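Local structure of phosphopantothenoylcysteine decarboxylase (Cryptococcus neoformans, 6EOA) at residues 35-40 and 227-232; 57-62 and 88-93. The protein binds flavin mononucleotide and probably decarboxylates phosphopantothenoylcysteine in coenzyme A biosynthesis. One frame throughout, in Å; residues are numbered along the deposited sequence.

Contact 1 (35-40 with 227-232) belongs to the core and contact 2 (57-62 with 88-93) to the surface, and both lie away from the flavin site. Contact 1 sets a central strand of the parallel sheet against helix 222-237, the last one modelled; contact 2 joins the C-terminal ends of helices 50-59 and 79-89. Neither has a hydrogen bond across its segments. In contact 1 an aromatic ring and branched residues do the packing, whereas contact 2 combines aliphatic tips with the alkyl part of an exposed lysine. Their centres are about 15 Å apart, and they touch: Glu230 OE2 and Ser60 OG, 2.7 Å apart, are probably hydrogen-bonded, as are Phe35 N and Asn62 O at 2.8 Å.

Contact 1 of 2, residues 35-40 and 227-232; sequences FRVVLI and SLIEGF
Phe35 lays one face of its ring against the backbone of Phe232, the two residues closing one end of the contact. CZ of Phe35 lies 4.1 Å from CB of Phe232 and equally close to its carbonyl carbon, while CE2 of Phe35 reaches the carbonyl oxygen of Phe232 at 4.0 Å. What Phe232 offers is therefore its backbone and CB; its own ring turns off from the strand, with the carbonyl oxygen of Leu228 in plane at its edge. Phe35 CG stands anti to the backbone N (chi1 -173°), which sets the ring beside the carbonyls of Ile229 and Phe232; CE1 comes obliquely to within 4.2 Å of Ile229 O. This is strand-on-helix packing in the Rossmann-like flavoprotein fold: strand 35-41, between 63-69 and 133-139 in the parallel sheet, packs against helix 222-237, the short axes 10.0 Å apart at closest approach and 140° between their N-to-C directions. Further along the strand, Val37 meets Ile229 through single methyl groups, CG2 of Val37 to CG2 of Ile229 at 3.9 Å. Ile229 also touches Val135 of the neighbouring strand, bridging two strands, and His236 from the next helical turn meets the Phe35 ring with the planes at about 60°.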
loop_
_atom_site.group_PDB
_atom_site.type_symbol
_atom_site.label_atom_id
_atom_site.label_comp_id
_atom_site.label_asym_id
_atom_site.label_seq_id
_atom_site.Cartn_x
_atom_site.Cartn_y
_atom_site.Cartn_z
ATOM N N PHE A 35 26.715 -19.720 -7.996
ATOM C CA PHE A 35 25.262 -19.648 -7.933
ATOM C C PHE A 35 24.860 -18.456 -7.082
ATOM O O PHE A 35 25.345 -18.297 -5.961
ATOM C CB PHE A 35 24.678 -20.941 -7.362
ATOM C CG PHE A 35 23.179 -21.016 -7.426
ATOM C CD1 PHE A 35 22.414 -20.924 -6.275
ATOM C CD2 PHE A 35 22.535 -21.185 -8.640
ATOM C CE1 PHE A 35 21.033 -21.001 -6.336
ATOM C CE2 PHE A 35 21.157 -21.260 -8.706
ATOM C CZ PHE A 35 20.406 -21.168 -7.553
ATOM N N ARG A 36 23.975 -17.619 -7.612
ATOM C CA ARG A 36 23.653 -16.353 -6.966
ATOM C C ARG A 36 22.216 -16.317 -6.454
ATOM O O ARG A 36 21.261 -16.453 -7.221
ATOM C CB ARG A 36 23.907 -15.199 -7.936
ATOM C CG ARG A 36 25.375 -15.079 -8.326
ATOM C CD ARG A 36 25.595 -14.160 -9.511
ATOM N NE ARG A 36 27.007 -13.813 -9.648
ATOM C CZ ARG A 36 27.878 -14.467 -10.412
ATOM N NH1 ARG A 36 27.491 -15.515 -11.130
ATOM N NH2 ARG A 36 29.142 -14.066 -10.461
ATOM N N VAL A 37 22.082 -16.136 -5.144
ATOM C CA VAL A 37 20.782 -16.133 -4.491
ATOM C C VAL A 37 20.477 -14.767 -3.908
ATOM O O VAL A 37 21.294 -14.196 -3.189
ATOM C CB VAL A 37 20.709 -17.182 -3.356
ATOM C CG1 VAL A 37 19.304 -17.256 -2.793
ATOM C CG2 VAL A 37 21.142 -18.542 -3.853
ATOM N N VAL A 38 19.302 -14.240 -4.230
ATOM C CA VAL A 38 18.794 -13.064 -3.545
ATOM C C VAL A 38 17.807 -13.504 -2.473
ATOM O O VAL A 38 16.801 -14.151 -2.767
ATOM C CB VAL A 38 18.112 -12.076 -4.511
ATOM C CG1 VAL A 38 17.303 -11.046 -3.735
ATOM C CG2 VAL A 38 19.146 -11.395 -5.387
ATOM N N LEU A 39 18.106 -13.170 -1.225
ATOM C CA LEU A 39 17.195 -13.469 -0.129
ATOM C C LEU A 39 16.324 -12.255 0.188
ATOM O O LEU A 39 16.835 -11.188 0.522
ATOM C CB LEU A 39 17.969 -13.899 1.116
ATOM C CG LEU A 39 17.134 -14.100 2.384
ATOM C CD1 LEU A 39 16.249 -15.347 2.283
ATOM C CD2 LEU A 39 18.027 -14.162 3.617
ATOM N N ILE A 40 15.010 -12.413 0.059
ATOM C CA ILE A 40 14.088 -11.359 0.458
ATOM C C ILE A 40 13.508 -11.694 1.822
ATOM O O ILE A 40 12.908 -12.754 2.006
ATOM C CB ILE A 40 12.943 -11.159 -0.553
ATOM C CG1 ILE A 40 13.493 -10.784 -1.927
ATOM C CG2 ILE A 40 12.003 -10.060 -0.075
ATOM C CD1 ILE A 40 12.409 -10.574 -2.975
ATOM N N SER A 227 19.008 -26.027 2.500
ATOM C CA SER A 227 19.224 -27.252 1.738
ATOM C C SER A 227 18.330 -27.285 0.498
ATOM O O SER A 227 18.678 -27.911 -0.504
ATOM C CB SER A 227 18.987 -28.495 2.605
ATOM O OG SER A 227 17.611 -28.819 2.688
ATOM N N LEU A 228 17.178 -26.620 0.564
ATOM C CA LEU A 228 16.362 -26.435 -0.630
ATOM C C LEU A 228 17.151 -25.604 -1.631
ATOM O O LEU A 228 17.198 -25.921 -2.819
ATOM C CB LEU A 228 15.029 -25.750 -0.312
ATOM C CG LEU A 228 14.002 -26.492 0.550
ATOM C CD1 LEU A 228 12.657 -25.769 0.517
ATOM C CD2 LEU A 228 13.852 -27.948 0.128
ATOM N N ILE A 229 17.780 -24.545 -1.127
ATOM C CA ILE A 229 18.600 -23.658 -1.943
ATOM C C ILE A 229 19.782 -24.397 -2.577
ATOM O O ILE A 229 20.060 -24.234 -3.767
ATOM C CB ILE A 229 19.120 -22.474 -1.110
ATOM C CG1 ILE A 229 17.970 -21.521 -0.782
ATOM C CG2 ILE A 229 20.227 -21.734 -1.849
ATOM C CD1 ILE A 229 18.382 -20.333 0.054
ATOM N N GLU A 230 20.463 -25.219 -1.787
ATOM C CA GLU A 230 21.602 -25.987 -2.287
ATOM C C GLU A 230 21.170 -27.009 -3.335
ATOM O O GLU A 230 21.951 -27.377 -4.213
ATOM C CB GLU A 230 22.326 -26.683 -1.135
ATOM C CG GLU A 230 23.688 -26.085 -0.814
ATOM C CD GLU A 230 23.907 -25.899 0.675
ATOM O OE1 GLU A 230 23.172 -26.526 1.467
ATOM O OE2 GLU A 230 24.812 -25.123 1.053
ATOM N N GLY A 231 19.919 -27.455 -3.243
ATOM C CA GLY A 231 19.352 -28.354 -4.232
ATOM C C GLY A 231 19.176 -27.674 -5.577
ATOM O O GLY A 231 19.261 -28.315 -6.627
ATOM N N PHE A 232 18.930 -26.367 -5.545
ATOM C CA PHE A 232 18.816 -25.574 -6.764
ATOM C C PHE A 232 20.189 -25.237 -7.325
ATOM O O PHE A 232 20.373 -25.172 -8.542
ATOM C CB PHE A 232 18.029 -24.290 -6.506
ATOM C CG PHE A 232 16.558 -24.430 -6.742
ATOM C CD1 PHE A 232 16.016 -24.154 -7.985
ATOM C CD2 PHE A 232 15.716 -24.847 -5.726
ATOM C CE1 PHE A 232 14.662 -24.286 -8.213
ATOM C CE2 PHE A 232 14.359 -24.981 -5.945
ATOM C CZ PHE A 232 13.832 -24.699 -7.190
#

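Contact 2 of 2, residues 57-62 and 88-93; sequences LVKSPN and SALNLP
The side chains of Lys59 and Leu90 pass alongside one another, pointing opposite ways, where helices 50-59 and 79-89 end. Both helices belong to the alpha/beta flavoprotein fold, and strand 63-69 lies between them in the chain, so the contact joins the two helix ends of a beta-alpha-beta-alpha run. Ser60 and Leu90 are the first residues to leave helical backbone angles, and the nearest CA pair, Lys59 with Leu90, is 6.2 Å apart.

Lys59 can be followed outward. Its CB lies 3.9 Å from CD2 of Leu90, and 4.4 Å from CB of Ala89. With CG anti to the backbone N (chi1 -179°), the chain then runs alongside the end of the other helix: CG sits 4.1 Å from both Ala89 O and Leu90 CD2, and CD is 4.0 Å from the same Ala89 O. The two approaches to Ala89 O are van der Waals contacts of methylenes, not hydrogen bonds. Bent at chi3 (53°) and again at chi4, the chain turns CE and NZ off from 88-93, neither within contact distance, so the aliphatic part does the packing.

Leu90 divides its two methyls between neighbouring residues of the first helix. CD2 rests against Lys59 CA at 3.8 Å, next to its CB, and CD1 turns to Val58; the side chains of Leu90 and Val58 cross at about a right angle. Val58 in turn packs inward on Val65 of strand 63-69 and on Val86 of the second helix. Its CG1 makes the touch with Leu90, 3.9 Å from CD1.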
loop_
_atom_site.group_PDB
_atom_site.type_symbol
_atom_site.label_atom_id
_atom_site.label_comp_id
_atom_site.label_asym_id
_atom_site.label_seq_id
_atom_site.Cartn_x
_atom_site.Cartn_y
_atom_site.Cartn_z
ATOM N N LEU A 57 24.703 -19.615 3.668
ATOM C CA LEU A 57 24.896 -19.441 2.234
ATOM C C LEU A 57 26.292 -18.909 1.922
ATOM O O LEU A 57 26.901 -19.313 0.934
ATOM C CB LEU A 57 23.826 -18.510 1.655
ATOM C CG LEU A 57 22.400 -19.069 1.675
ATOM C CD1 LEU A 57 21.436 -18.128 0.967
ATOM C CD2 LEU A 57 22.359 -20.453 1.043
ATOM N N VAL A 58 26.797 -18.008 2.763
ATOM C CA VAL A 58 28.159 -17.495 2.605
ATOM C C VAL A 58 29.177 -18.630 2.687
ATOM O O VAL A 58 30.040 -18.771 1.816
ATOM C CB VAL A 58 28.507 -16.435 3.676
ATOM C CG1 VAL A 58 30.007 -16.140 3.665
ATOM C CG2 VAL A 58 27.703 -15.157 3.457
ATOM N N LYS A 59 29.060 -19.442 3.734
ATOM C CA LYS A 59 29.985 -20.543 3.976
ATOM C C LYS A 59 29.940 -21.576 2.855
ATOM O O LYS A 59 30.945 -22.229 2.566
ATOM C CB LYS A 59 29.673 -21.214 5.317
ATOM C CG LYS A 59 30.600 -22.370 5.674
ATOM C CD LYS A 59 29.892 -23.373 6.572
ATOM C CE LYS A 59 28.576 -23.815 5.946
ATOM N NZ LYS A 59 27.530 -24.111 6.966
ATOM N N SER A 60 28.774 -21.722 2.229
ATOM C CA SER A 60 28.618 -22.645 1.110
ATOM C C SER A 60 29.537 -22.220 -0.031
ATOM O O SER A 60 29.476 -21.081 -0.486
ATOM C CB SER A 60 27.161 -22.697 0.647
ATOM O OG SER A 60 26.903 -23.880 -0.091
ATOM N N PRO A 61 30.396 -23.143 -0.491
ATOM C CA PRO A 61 31.526 -22.872 -1.395
ATOM C C PRO A 61 31.200 -22.112 -2.691
ATOM O O PRO A 61 31.891 -21.138 -2.989
ATOM C CB PRO A 61 32.056 -24.281 -1.723
ATOM C CG PRO A 61 30.989 -25.238 -1.265
ATOM C CD PRO A 61 30.331 -24.564 -0.112
ATOM N N ASN A 62 30.193 -22.543 -3.446
ATOM C CA ASN A 62 29.924 -21.949 -4.757
ATOM C C ASN A 62 28.631 -21.147 -4.813
ATOM O O ASN A 62 27.993 -21.056 -5.863
ATOM C CB ASN A 62 29.889 -23.033 -5.837
ATOM C CG ASN A 62 31.230 -23.716 -6.022
ATOM O OD1 ASN A 62 31.313 -24.944 -6.063
ATOM N ND2 ASN A 62 32.290 -22.922 -6.138
ATOM N N SER A 88 30.520 -16.236 12.683
ATOM C CA SER A 88 30.208 -17.452 13.421
ATOM C C SER A 88 30.300 -18.680 12.521
ATOM O O SER A 88 30.857 -19.706 12.909
ATOM C CB SER A 88 28.813 -17.351 14.040
ATOM O OG SER A 88 28.469 -18.543 14.716
ATOM N N ALA A 89 29.759 -18.563 11.313
ATOM C CA ALA A 89 29.753 -19.668 10.362
ATOM C C ALA A 89 31.135 -19.904 9.754
ATOM O O ALA A 89 31.475 -21.032 9.398
ATOM C CB ALA A 89 28.733 -19.411 9.264
ATOM N N LEU A 90 31.929 -18.844 9.643
ATOM C CA LEU A 90 33.252 -18.949 9.030
ATOM C C LEU A 90 34.368 -19.094 10.061
ATOM O O LEU A 90 35.548 -18.984 9.722
ATOM C CB LEU A 90 33.528 -17.732 8.145
ATOM C CG LEU A 90 32.626 -17.563 6.921
ATOM C CD1 LEU A 90 33.044 -16.342 6.120
ATOM C CD2 LEU A 90 32.657 -18.815 6.061
ATOM N N ASN A 91 33.989 -19.337 11.315
ATOM C CA ASN A 91 34.942 -19.510 12.413
ATOM C C ASN A 91 35.885 -18.322 12.592
ATOM O O ASN A 91 37.009 -18.480 13.068
ATOM C CB ASN A 91 35.769 -20.785 12.213
ATOM C CG ASN A 91 34.913 -22.034 12.140
ATOM O OD1 ASN A 91 33.834 -22.099 12.730
ATOM N ND2 ASN A 91 35.396 -23.040 11.417
ATOM N N LEU A 92 35.427 -17.137 12.206
ATOM C CA LEU A 92 36.221 -15.927 12.381
ATOM C C LEU A 92 36.030 -15.375 13.790
ATOM O O LEU A 92 34.949 -15.503 14.367
ATOM C CB LEU A 92 35.838 -14.872 11.340
ATOM C CG LEU A 92 35.969 -15.265 9.869
ATOM C CD1 LEU A 92 35.904 -14.031 8.989
ATOM C CD2 LEU A 92 37.258 -16.032 9.627
ATOM N N PRO A 93 37.084 -14.764 14.352
ATOM C CA PRO A 93 36.944 -14.084 15.642
ATOM C C PRO A 93 36.124 -12.812 15.483
ATOM O O PRO A 93 35.974 -12.331 14.361
ATOM C CB PRO A 93 38.392 -13.771 16.033
ATOM C CG PRO A 93 39.102 -13.658 14.732
ATOM C CD PRO A 93 38.455 -14.665 13.821
#